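Local coordinates for protein succinate dehydrogenase (Membrane anchor subunit) (Mycolicibacterium smegmatis, PDB 7D6V) that serves as the membrane subunit of a succinate dehydrogenase, holding an iron-sulfur cluster and binding ubiquinone, and probably passes electrons from succinate oxidation to the quinone pool, at residues Arg226-Ile229 with Trp230-Ser234; Ala58-Ala62 with Asp63-Leu67; Asn169-Asp172 with Ala173-Phe177; Thr28-Trp31 with Trp32-Pro35; Ala78-Pro81 with Gly82-His85. One frame throughout, in Å; residues are numbered along the deposited sequence.

Interaction 1: residues Arg226-Ile229 with Trp230-Ser234; sequences RYWI and WTQVS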
# COMPACT_ATOMS: atom_id res chain seq x y z
N ARG C 226 -7.14 -17.40 -27.15
CA ARG C 226 -5.91 -16.65 -26.95
C ARG C 226 -5.68 -16.33 -25.48
O ARG C 226 -4.54 -16.19 -25.06
CB ARG C 226 -5.93 -15.38 -27.80
CG ARG C 226 -5.92 -15.68 -29.29
CD ARG C 226 -6.13 -14.43 -30.12
NE ARG C 226 -4.94 -13.58 -30.10
CZ ARG C 226 -4.82 -12.47 -30.81
NH1 ARG C 226 -5.81 -12.07 -31.59
NH2 ARG C 226 -3.70 -11.76 -30.73
N TYR C 227 -6.75 -16.25 -24.69
CA TYR C 227 -6.59 -16.10 -23.25
C TYR C 227 -5.91 -17.32 -22.64
O TYR C 227 -5.00 -17.19 -21.81
CB TYR C 227 -7.94 -15.85 -22.59
CG TYR C 227 -7.87 -15.68 -21.09
CD1 TYR C 227 -6.94 -14.82 -20.52
CD2 TYR C 227 -8.73 -16.36 -20.25
CE1 TYR C 227 -6.87 -14.66 -19.16
CE2 TYR C 227 -8.66 -16.20 -18.89
CZ TYR C 227 -7.73 -15.35 -18.35
OH TYR C 227 -7.66 -15.19 -16.98
N TRP C 228 -6.35 -18.52 -23.03
CA TRP C 228 -5.72 -19.74 -22.54
C TRP C 228 -4.26 -19.83 -22.98
O TRP C 228 -3.38 -20.17 -22.18
CB TRP C 228 -6.51 -20.95 -23.05
CG TRP C 228 -6.06 -22.27 -22.52
CD1 TRP C 228 -6.49 -22.88 -21.38
CD2 TRP C 228 -5.10 -23.15 -23.11
NE1 TRP C 228 -5.85 -24.08 -21.22
CE2 TRP C 228 -4.99 -24.27 -22.27
CE3 TRP C 228 -4.32 -23.10 -24.27
CZ2 TRP C 228 -4.13 -25.33 -22.54
CZ3 TRP C 228 -3.47 -24.15 -24.54
CH2 TRP C 228 -3.38 -25.25 -23.68
N ILE C 229 -4.00 -19.50 -24.24
CA ILE C 229 -2.62 -19.52 -24.73
C ILE C 229 -1.77 -18.53 -23.96
O ILE C 229 -0.63 -18.83 -23.57
CB ILE C 229 -2.59 -19.23 -26.25
CG1 ILE C 229 -3.39 -20.29 -27.00
CG2 ILE C 229 -1.16 -19.19 -26.74
CD1 ILE C 229 -3.52 -20.02 -28.47
N TRP C 230 -2.30 -17.33 -23.70
CA TRP C 230 -1.55 -16.32 -22.97
C TRP C 230 -1.28 -16.75 -21.54
O TRP C 230 -0.20 -16.49 -21.00
CB TRP C 230 -2.32 -14.99 -23.01
CG TRP C 230 -1.66 -13.89 -22.26
CD1 TRP C 230 -0.65 -13.09 -22.71
CD2 TRP C 230 -1.96 -13.45 -20.93
NE1 TRP C 230 -0.30 -12.18 -21.74
CE2 TRP C 230 -1.09 -12.39 -20.64
CE3 TRP C 230 -2.88 -13.86 -19.96
CZ2 TRP C 230 -1.12 -11.72 -19.42
CZ3 TRP C 230 -2.90 -13.20 -18.76
CH2 TRP C 230 -2.03 -12.15 -18.49
N THR C 231 -2.24 -17.42 -20.90
CA THR C 231 -2.04 -17.89 -19.54
C THR C 231 -0.90 -18.91 -19.47
O THR C 231 -0.00 -18.80 -18.62
CB THR C 231 -3.33 -18.50 -19.00
OG1 THR C 231 -4.35 -17.49 -18.95
CG2 THR C 231 -3.12 -19.06 -17.60
N GLN C 232 -0.92 -19.90 -20.36
CA GLN C 232 0.17 -20.88 -20.37
C GLN C 232 1.51 -20.25 -20.74
O GLN C 232 2.54 -20.58 -20.14
CB GLN C 232 -0.18 -22.04 -21.30
CG GLN C 232 -1.03 -23.12 -20.64
CD GLN C 232 -2.34 -22.61 -20.11
OE1 GLN C 232 -2.59 -22.65 -18.91
NE2 GLN C 232 -3.18 -22.10 -20.99
N VAL C 233 1.52 -19.34 -21.71
CA VAL C 233 2.76 -18.69 -22.10
C VAL C 233 3.31 -17.83 -20.96
O VAL C 233 4.52 -17.74 -20.78
CB VAL C 233 2.57 -17.89 -23.40
CG1 VAL C 233 3.72 -16.95 -23.64
CG2 VAL C 233 2.42 -18.84 -24.57
N SER C 234 2.43 -17.20 -20.18
CA SER C 234 2.89 -16.42 -19.04
C SER C 234 3.47 -17.32 -17.95
O SER C 234 4.48 -16.97 -17.33
CB SER C 234 1.73 -15.59 -18.48
OG SER C 234 1.21 -14.72 -19.47
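Thr231 bonds twice to the carbonyl oxygen of Tyr227, one turn earlier in the helix. Its amide N is 2.9 Å from Tyr227 O and its hydroxyl OG1 is likewise 2.9 Å from Tyr227 O, the two donors arriving from opposite faces of the carbonyl plane. A chi1 of -63° keeps OG1 beside the residue's own N, which suits threonine to this backward bond. Ser234 repeats the pattern: OG donates to Trp230 O at 2.7 Å, and Arg210 shares that hydroxyl. Backbone bonds join Trp230 N to Arg226 O and Val233 N to Ile229 O.

Around the rings, Tyr227 CE1 lies 4.1 Å from Trp230 CE3, and Phe220 meets both rings. Thr231 OG1 sits over one face of the tyrosine ring, 3.8 Å from CE1 of Tyr227. Branched Ile229 and Val233 touch lightly, CG2 to CG2 at 4.2 Å.

The Arg226 guanidinium turns away and donates through NE to Thr213 O. Such i to i+3 and i to i+4 contacts are those of an alpha helix, here the short helix 224-237, which touches helix 207-215 and, through Tyr227 and Trp230, the neighbouring iron-sulfur subunit, the side chain of Val233 about 10 Å from the bound iron-sulfur cluster.

Interaction 2: residues Ala58-Ala62 with Asp63-Leu67; sequences AYWVA and DYHYL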
# COMPACT_ATOMS: atom_id res chain seq x y z
N ALA C 58 33.62 -33.19 -37.69
CA ALA C 58 33.08 -33.91 -36.54
C ALA C 58 31.72 -33.34 -36.11
O ALA C 58 31.54 -32.86 -34.99
CB ALA C 58 34.08 -33.90 -35.37
N TYR C 59 30.77 -33.42 -37.03
CA TYR C 59 29.43 -32.90 -36.79
C TYR C 59 28.32 -33.80 -37.28
O TYR C 59 27.15 -33.46 -37.10
CB TYR C 59 29.29 -31.51 -37.44
CG TYR C 59 29.51 -31.51 -38.94
CD1 TYR C 59 28.46 -31.74 -39.82
CD2 TYR C 59 30.77 -31.29 -39.47
CE1 TYR C 59 28.66 -31.75 -41.18
CE2 TYR C 59 30.97 -31.29 -40.83
CZ TYR C 59 29.92 -31.53 -41.68
OH TYR C 59 30.11 -31.53 -43.04
N TRP C 60 28.63 -34.95 -37.89
CA TRP C 60 27.63 -35.79 -38.52
C TRP C 60 27.99 -37.25 -38.31
O TRP C 60 29.11 -37.67 -38.63
CB TRP C 60 27.54 -35.48 -40.02
CG TRP C 60 26.75 -36.44 -40.85
CD1 TRP C 60 27.24 -37.30 -41.78
CD2 TRP C 60 25.33 -36.61 -40.85
NE1 TRP C 60 26.21 -38.01 -42.35
CE2 TRP C 60 25.03 -37.61 -41.80
CE3 TRP C 60 24.29 -36.03 -40.13
CZ2 TRP C 60 23.73 -38.03 -42.04
CZ3 TRP C 60 23.00 -36.45 -40.38
CH2 TRP C 60 22.73 -37.44 -41.33
N VAL C 61 27.05 -38.03 -37.78
CA VAL C 61 27.19 -39.48 -37.70
C VAL C 61 26.38 -40.09 -38.84
O VAL C 61 25.15 -39.97 -38.87
CB VAL C 61 26.72 -40.02 -36.34
CG1 VAL C 61 27.14 -41.47 -36.18
CG2 VAL C 61 27.26 -39.18 -35.21
N ALA C 62 27.07 -40.75 -39.76
CA ALA C 62 26.40 -41.30 -40.93
C ALA C 62 25.50 -42.47 -40.57
O ALA C 62 24.45 -42.67 -41.19
CB ALA C 62 27.43 -41.73 -41.97
N ASP C 63 25.90 -43.27 -39.57
CA ASP C 63 25.15 -44.48 -39.24
C ASP C 63 23.78 -44.16 -38.66
O ASP C 63 22.77 -44.73 -39.10
CB ASP C 63 25.95 -45.34 -38.26
CG ASP C 63 26.80 -46.37 -38.96
OD1 ASP C 63 27.22 -47.34 -38.29
OD2 ASP C 63 27.05 -46.22 -40.17
N TYR C 64 23.72 -43.27 -37.68
CA TYR C 64 22.49 -42.98 -36.97
C TYR C 64 21.92 -41.62 -37.30
O TYR C 64 20.99 -41.17 -36.63
CB TYR C 64 22.72 -43.10 -35.46
CG TYR C 64 23.60 -44.26 -35.08
CD1 TYR C 64 23.33 -45.54 -35.55
CD2 TYR C 64 24.71 -44.09 -34.27
CE1 TYR C 64 24.14 -46.60 -35.23
CE2 TYR C 64 25.52 -45.15 -33.94
CZ TYR C 64 25.23 -46.40 -34.42
OH TYR C 64 26.04 -47.46 -34.08
N HIS C 65 22.47 -40.95 -38.32
CA HIS C 65 21.93 -39.68 -38.81
C HIS C 65 21.85 -38.64 -37.70
O HIS C 65 20.81 -38.02 -37.47
CB HIS C 65 20.57 -39.90 -39.47
CG HIS C 65 20.65 -40.48 -40.85
ND1 HIS C 65 20.88 -41.81 -41.08
CD2 HIS C 65 20.50 -39.91 -42.06
CE1 HIS C 65 20.89 -42.04 -42.38
NE2 HIS C 65 20.66 -40.90 -43.00
N TYR C 66 22.96 -38.45 -37.01
CA TYR C 66 23.06 -37.46 -35.94
C TYR C 66 23.71 -36.20 -36.50
O TYR C 66 24.78 -36.28 -37.11
CB TYR C 66 23.89 -37.98 -34.77
CG TYR C 66 23.23 -39.06 -33.95
CD1 TYR C 66 21.85 -39.16 -33.87
CD2 TYR C 66 24.00 -39.97 -33.24
CE1 TYR C 66 21.26 -40.15 -33.11
CE2 TYR C 66 23.42 -40.96 -32.48
CZ TYR C 66 22.05 -41.04 -32.42
OH TYR C 66 21.47 -42.03 -31.66
N LEU C 67 23.08 -35.06 -36.28
CA LEU C 67 23.59 -33.78 -36.76
C LEU C 67 23.56 -32.77 -35.62
O LEU C 67 22.53 -32.60 -34.96
CB LEU C 67 22.77 -33.27 -37.94
CG LEU C 67 23.25 -31.95 -38.56
CD1 LEU C 67 24.65 -32.10 -39.12
CD2 LEU C 67 22.29 -31.51 -39.64
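Val61 and Tyr66 face each other as an antiparallel hydrogen-bonded pair, and the contact is tightest here and at Trp60. Val61 N donates to Tyr66 O at 2.9 Å, and Tyr66 N returns a longer bond of 3.3 Å to a lone pair of Val61 O. On the same face of the small sheet, CG2 of Val61 lies 3.6 Å from CB of Tyr66, the branched valine lying alongside the root of the tyrosine.

The opposite face carries Trp60 and Leu67. With chi1 at 169° the indole runs alongside the neighbouring strand: CE3 of Trp60 meets CB of Leu67 at 3.8 Å, in the plane of the indole, and farther out CH2 of Trp60 comes 3.4 Å from CD2 of His65. The indole edge points at the imidazole face in an offset edge-to-face pair, planes at 87°. Tyr59 stands just before strand 60-61, and CD1 of Leu67 lies 3.9 Å from CD1 of Tyr59, at the edge of the phenol ring. The phenol hydroxyl of Tyr59 bonds to Ala80 N.

Packing thins at the turn. Ala62 and Asp63 are exposed, small and charged residues fit for solvent, and Val61 CG1 makes a looser contact of 4.1 Å with CD2 of Tyr64. His65, at positive phi, joins Tyr66 opposite Val61 as a G1 beta bulge.

The chemistry implies a hairpin whose register is set by the backbone bonds of Val61 with Tyr66 and continued by those of Tyr59 with Thr68, with apolar and aromatic side chains, rather than salt bridges across it, covering both faces.

Interaction 3: residues Asn169-Asp172 with Ala173-Phe177; sequences NTYD and AITAF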
# COMPACT_ATOMS: atom_id res chain seq x y z
N ASN C 169 15.28 -27.80 -36.53
CA ASN C 169 15.90 -28.68 -35.54
C ASN C 169 14.99 -29.84 -35.15
O ASN C 169 15.47 -30.94 -34.87
CB ASN C 169 16.29 -27.88 -34.30
CG ASN C 169 17.44 -26.93 -34.56
OD1 ASN C 169 18.23 -27.14 -35.49
ND2 ASN C 169 17.55 -25.89 -33.76
N THR C 170 13.68 -29.60 -35.11
CA THR C 170 12.74 -30.69 -34.84
C THR C 170 12.79 -31.73 -35.96
O THR C 170 12.75 -32.94 -35.69
CB THR C 170 11.33 -30.14 -34.69
OG1 THR C 170 11.37 -28.97 -33.86
CG2 THR C 170 10.42 -31.17 -34.05
N TYR C 171 12.87 -31.28 -37.21
CA TYR C 171 13.02 -32.22 -38.31
C TYR C 171 14.31 -33.03 -38.16
O TYR C 171 14.31 -34.25 -38.37
CB TYR C 171 13.01 -31.47 -39.64
CG TYR C 171 13.21 -32.38 -40.83
CD1 TYR C 171 12.15 -33.06 -41.40
CD2 TYR C 171 14.47 -32.56 -41.38
CE1 TYR C 171 12.34 -33.89 -42.48
CE2 TYR C 171 14.67 -33.39 -42.45
CZ TYR C 171 13.60 -34.05 -43.00
OH TYR C 171 13.79 -34.88 -44.08
N ASP C 172 15.40 -32.36 -37.80
CA ASP C 172 16.67 -33.05 -37.59
C ASP C 172 16.54 -34.12 -36.51
O ASP C 172 16.97 -35.26 -36.69
CB ASP C 172 17.75 -32.04 -37.20
CG ASP C 172 18.40 -31.41 -38.40
OD1 ASP C 172 18.67 -32.13 -39.38
OD2 ASP C 172 18.64 -30.18 -38.38
N ALA C 173 15.93 -33.76 -35.37
CA ALA C 173 15.77 -34.70 -34.28
C ALA C 173 14.90 -35.89 -34.68
O ALA C 173 15.19 -37.03 -34.31
CB ALA C 173 15.18 -34.00 -33.06
N ILE C 174 13.84 -35.64 -35.44
CA ILE C 174 12.97 -36.73 -35.87
C ILE C 174 13.71 -37.67 -36.80
O ILE C 174 13.59 -38.90 -36.69
CB ILE C 174 11.69 -36.17 -36.51
CG1 ILE C 174 10.81 -35.51 -35.45
CG2 ILE C 174 10.92 -37.28 -37.21
CD1 ILE C 174 9.63 -34.77 -36.01
N THR C 175 14.49 -37.13 -37.74
CA THR C 175 15.22 -38.00 -38.64
C THR C 175 16.42 -38.66 -37.98
O THR C 175 16.99 -39.59 -38.56
CB THR C 175 15.67 -37.23 -39.88
OG1 THR C 175 16.59 -36.20 -39.50
CG2 THR C 175 14.48 -36.61 -40.58
N ALA C 176 16.82 -38.21 -36.79
CA ALA C 176 17.92 -38.85 -36.08
C ALA C 176 17.60 -40.28 -35.64
O ALA C 176 18.52 -41.03 -35.32
CB ALA C 176 18.32 -38.01 -34.87
N PHE C 177 16.32 -40.66 -35.60
CA PHE C 177 15.93 -42.00 -35.15
C PHE C 177 16.22 -43.02 -36.24
O PHE C 177 15.33 -43.62 -36.85
CB PHE C 177 14.46 -42.02 -34.76
CG PHE C 177 14.20 -41.50 -33.38
CD1 PHE C 177 14.28 -42.34 -32.29
CD2 PHE C 177 13.86 -40.18 -33.17
CE1 PHE C 177 14.04 -41.88 -31.02
CE2 PHE C 177 13.62 -39.70 -31.90
CZ PHE C 177 13.71 -40.55 -30.82
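Thr175 packs against Tyr171, one helical turn before it, and each of its side-chain atoms finds a partner. CB stands 3.6 Å from Tyr171 O. From there the chain forks. With chi1 at 63°, OG1 lies between the residue's own N and its carbonyl carbon and turns back to the helix, 3.0 Å from Asp172 O and 3.2 Å from Tyr171 O. One hydroxyl proton cannot serve both oxygens fully, and which of them takes it is not settled. The other branch, CG2, rises over the phenol ring of Tyr171 as a CH-pi contact, 3.8 Å from the ring centroid and 18° off the normal, and closest to CZ. Threonine suits the place because it offers a methyl to the ring and a hydroxyl to the backbone at once.

This is near the C-terminal end of helix 155-175, probably a membrane-spanning helix of the subunit. Regular bonds persist from Ala173 N to Asn169 O and from Ile174 N to Thr170 O, whereas the one from Ala176 N to Asp172 O is weak.

Ile174 spreads along the same surface as Thr170, its CD1 4.2 Å from CG2 of Thr170. The hydroxyl of Thr170 bonds to Ser166 O and to Trp200 of helix 188-204. Asp172 is buried, and its OD1 makes a weak hydrogen bond with His85 of the loop before helix 104-112.

Interaction 4: residues Thr28-Trp31 with Trp32-Pro35; sequences TDRW and WQAP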
# COMPACT_ATOMS: atom_id res chain seq x y z
N THR C 28 27.00 -3.96 1.77
CA THR C 28 28.05 -4.73 2.42
C THR C 28 28.13 -6.17 1.92
O THR C 28 29.01 -6.91 2.37
CB THR C 28 27.85 -4.72 3.94
OG1 THR C 28 26.56 -5.25 4.26
CG2 THR C 28 27.95 -3.30 4.48
N ASP C 29 27.25 -6.57 1.02
CA ASP C 29 27.28 -7.91 0.44
C ASP C 29 28.23 -7.93 -0.75
O ASP C 29 28.93 -6.96 -1.04
CB ASP C 29 25.87 -8.33 0.05
CG ASP C 29 25.19 -7.33 -0.87
OD1 ASP C 29 25.74 -6.23 -1.05
OD2 ASP C 29 24.12 -7.66 -1.42
N ARG C 30 28.28 -9.06 -1.45
CA ARG C 30 29.08 -9.21 -2.66
C ARG C 30 28.17 -8.97 -3.86
O ARG C 30 27.73 -9.89 -4.54
CB ARG C 30 29.74 -10.58 -2.72
CG ARG C 30 31.03 -10.68 -1.92
CD ARG C 30 31.69 -12.03 -2.12
NE ARG C 30 30.72 -13.12 -2.08
CZ ARG C 30 30.37 -13.76 -0.97
NH1 ARG C 30 30.90 -13.43 0.20
NH2 ARG C 30 29.48 -14.75 -1.02
N TRP C 31 27.88 -7.69 -4.11
CA TRP C 31 26.97 -7.32 -5.19
C TRP C 31 27.57 -7.57 -6.57
O TRP C 31 26.83 -7.59 -7.55
CB TRP C 31 26.58 -5.85 -5.05
CG TRP C 31 27.73 -4.94 -4.75
CD1 TRP C 31 28.13 -4.52 -3.53
CD2 TRP C 31 28.62 -4.35 -5.70
NE1 TRP C 31 29.22 -3.70 -3.65
CE2 TRP C 31 29.54 -3.57 -4.97
CE3 TRP C 31 28.73 -4.39 -7.09
CZ2 TRP C 31 30.55 -2.85 -5.59
CZ3 TRP C 31 29.73 -3.68 -7.70
CH2 TRP C 31 30.64 -2.92 -6.95
N TRP C 32 28.88 -7.77 -6.65
CA TRP C 32 29.58 -8.00 -7.90
C TRP C 32 29.67 -9.47 -8.27
O TRP C 32 30.30 -9.80 -9.29
CB TRP C 32 30.98 -7.40 -7.82
CG TRP C 32 31.62 -7.61 -6.48
CD1 TRP C 32 31.60 -6.75 -5.42
CD2 TRP C 32 32.36 -8.75 -6.05
NE1 TRP C 32 32.29 -7.28 -4.37
CE2 TRP C 32 32.77 -8.52 -4.73
CE3 TRP C 32 32.73 -9.95 -6.66
CZ2 TRP C 32 33.52 -9.43 -4.00
CZ3 TRP C 32 33.47 -10.86 -5.94
CH2 TRP C 32 33.86 -10.60 -4.63
N GLN C 33 29.07 -10.36 -7.48
CA GLN C 33 29.23 -11.79 -7.71
C GLN C 33 28.42 -12.25 -8.92
O GLN C 33 28.92 -13.00 -9.77
CB GLN C 33 28.81 -12.55 -6.46
CG GLN C 33 29.53 -13.86 -6.25
CD GLN C 33 28.77 -14.80 -5.35
OE1 GLN C 33 29.21 -15.12 -4.25
NE2 GLN C 33 27.61 -15.25 -5.82
N ALA C 34 27.16 -11.80 -9.02
CA ALA C 34 26.33 -12.18 -10.16
C ALA C 34 26.86 -11.68 -11.50
O ALA C 34 26.81 -12.46 -12.47
CB ALA C 34 24.89 -11.70 -9.93
N PRO C 35 27.33 -10.43 -11.65
CA PRO C 35 27.91 -10.04 -12.94
C PRO C 35 29.09 -10.90 -13.37
O PRO C 35 29.23 -11.19 -14.56
CB PRO C 35 28.33 -8.58 -12.70
CG PRO C 35 27.45 -8.11 -11.62
CD PRO C 35 27.23 -9.29 -10.73
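Trp31 and Trp32 meet edge to face. Over one face of the Trp31 indole stands CD1 of Trp32, 3.7 Å above the plane, while Asp29 OD1 lies at the edge of the same ring. The Trp32 indole, turned 81° against it, brings the edge of its five-membered ring to that face. One face of Trp32 is taken by the aliphatic chain of Arg30, whose CG is 3.5 Å from CZ2 of Trp32 and whose CD is 3.6 Å from CH2 of Trp32. Farther along, the guanidinium of Arg30 receives OE1 of Gln33 at its edge, 9° out of its plane: NH2 of Arg30 donates to OE1 of Gln33 at 3.3 Å, and NE of Arg30 adds a weak bond to the same oxygen. Arginine suits the site because its methylenes can lie on an indole while its charged end stays beyond the ring. A bend at chi3, -43°, steers that end toward the glutamine.

The backbone beneath is a type I beta turn from Arg30 to Gln33, which leads the N-terminal arm into helix 33-55. Its closing bond runs from Gln33 N to Arg30 O, 3.3 Å long, with the donor well above the carbonyl plane.

Pro35 follows in the first turn of that helix, where the N-H that proline lacks would have no helical carbonyl to bond, and its CD is 3.6 Å from Trp31 O. Trp31 also packs on Thr25, Thr130, Ala131 and Val134. Asp29 forms a salt bridge with Arg27 and a long, weak ion pair with Arg69 of the iron-sulfur subunit.

Interaction 5: residues Ala78-Pro81 with Gly82-His85; sequences ACAP and GSSH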
# COMPACT_ATOMS: atom_id res chain seq x y z
N ALA C 78 30.11 -29.14 -49.86
CA ALA C 78 31.29 -29.59 -49.13
C ALA C 78 30.93 -30.31 -47.85
O ALA C 78 31.83 -30.70 -47.10
CB ALA C 78 32.20 -28.40 -48.83
N CYS C 79 29.64 -30.50 -47.58
CA CYS C 79 29.15 -31.11 -46.36
C CYS C 79 29.20 -32.63 -46.45
O CYS C 79 29.27 -33.21 -47.54
CB CYS C 79 27.72 -30.65 -46.09
SG CYS C 79 27.53 -28.85 -46.09
N ALA C 80 29.18 -33.27 -45.29
CA ALA C 80 29.25 -34.72 -45.23
C ALA C 80 28.03 -35.33 -45.93
O ALA C 80 26.94 -34.76 -45.86
CB ALA C 80 29.32 -35.20 -43.78
N PRO C 81 28.20 -36.45 -46.62
CA PRO C 81 27.06 -37.05 -47.33
C PRO C 81 25.91 -37.37 -46.39
O PRO C 81 26.10 -37.99 -45.34
CB PRO C 81 27.67 -38.33 -47.94
CG PRO C 81 29.11 -38.01 -48.08
CD PRO C 81 29.46 -37.16 -46.90
N GLY C 82 24.71 -36.94 -46.78
CA GLY C 82 23.52 -37.16 -46.00
C GLY C 82 23.19 -36.07 -45.00
O GLY C 82 22.12 -36.11 -44.39
N SER C 83 24.09 -35.09 -44.81
CA SER C 83 23.84 -34.03 -43.85
C SER C 83 22.91 -32.95 -44.37
O SER C 83 22.33 -32.21 -43.58
CB SER C 83 25.16 -33.39 -43.42
OG SER C 83 26.03 -34.34 -42.86
N SER C 84 22.75 -32.85 -45.69
CA SER C 84 21.91 -31.82 -46.29
C SER C 84 20.49 -32.36 -46.40
O SER C 84 20.17 -33.14 -47.30
CB SER C 84 22.45 -31.41 -47.65
OG SER C 84 23.70 -30.77 -47.51
N HIS C 85 19.63 -31.94 -45.47
CA HIS C 85 18.25 -32.38 -45.44
C HIS C 85 17.32 -31.48 -46.25
O HIS C 85 16.18 -31.87 -46.52
CB HIS C 85 17.75 -32.46 -44.00
CG HIS C 85 18.57 -33.37 -43.15
ND1 HIS C 85 18.77 -33.16 -41.80
CD2 HIS C 85 19.26 -34.50 -43.45
CE1 HIS C 85 19.53 -34.12 -41.31
NE2 HIS C 85 19.84 -34.95 -42.30
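Ala80 and Ser83 close a type II beta turn, with Ser83 N donating to Ala80 O at 3.1 Å across the corner made by Pro81 and Gly82. Proline suits the second position because its ring holds phi near the -60° a type II turn needs, here -58°. Glycine suits the third: phi there is 90°, and with no beta carbon Gly82 leaves the carbonyl oxygen of Pro81 uncrowded.

The side chain of Ser83 adds a second bond to the closure. With its chi1 at -58°, OG stays beside the residue's own N, and OG reaches Ala80 O at 3.2 Å as a second donor. Both donors approach from the same face of the carbonyl, the amide less tilted and the hydroxyl well above the plane, so that one oxygen is gripped twice by a single residue. The methyl CB of Ala80 lies 3.5 Å from OG of Ser83, a contact that a small side chain allows.

Farther from the corner the two arms barely meet: CB of Cys79 is 4.3 Å from OG of Ser84, and that hydroxyl bonds to Cys74 O. Cys79 is buried, packed against Tyr59, Cys74 and Met99. At the other end, the imidazole of His85 lies with one face over Ser83 O.

Ala80 and Ser83 also pack on Trp60. The arrangement is a classic Pro-Gly type II turn, set in the long loop between strand 66-67 and helix 104-112 and packed against the beta hairpin.

In the fold
Each contact joins consecutive residues, so each closes just a local turn; along the chain they run in series, and none nests in or crosses another. Interaction 4 comes first, leading the N-terminal arm into helix 33-55. That helix ends near the hairpin of interaction 2, whose centre lies about 44 Å from that of interaction 4, on the opposite side of the chain's centre. The loop turn of interaction 5 packs against this hairpin, and interaction 3, near the C-terminal end of helix 155-175, touches both: Ala176 meets His65 and Tyr66, while Tyr171 meets His85. These three form one cluster. Interaction 1, on helix 224-237, stands apart, its centre about 28 Å from that of interaction 3.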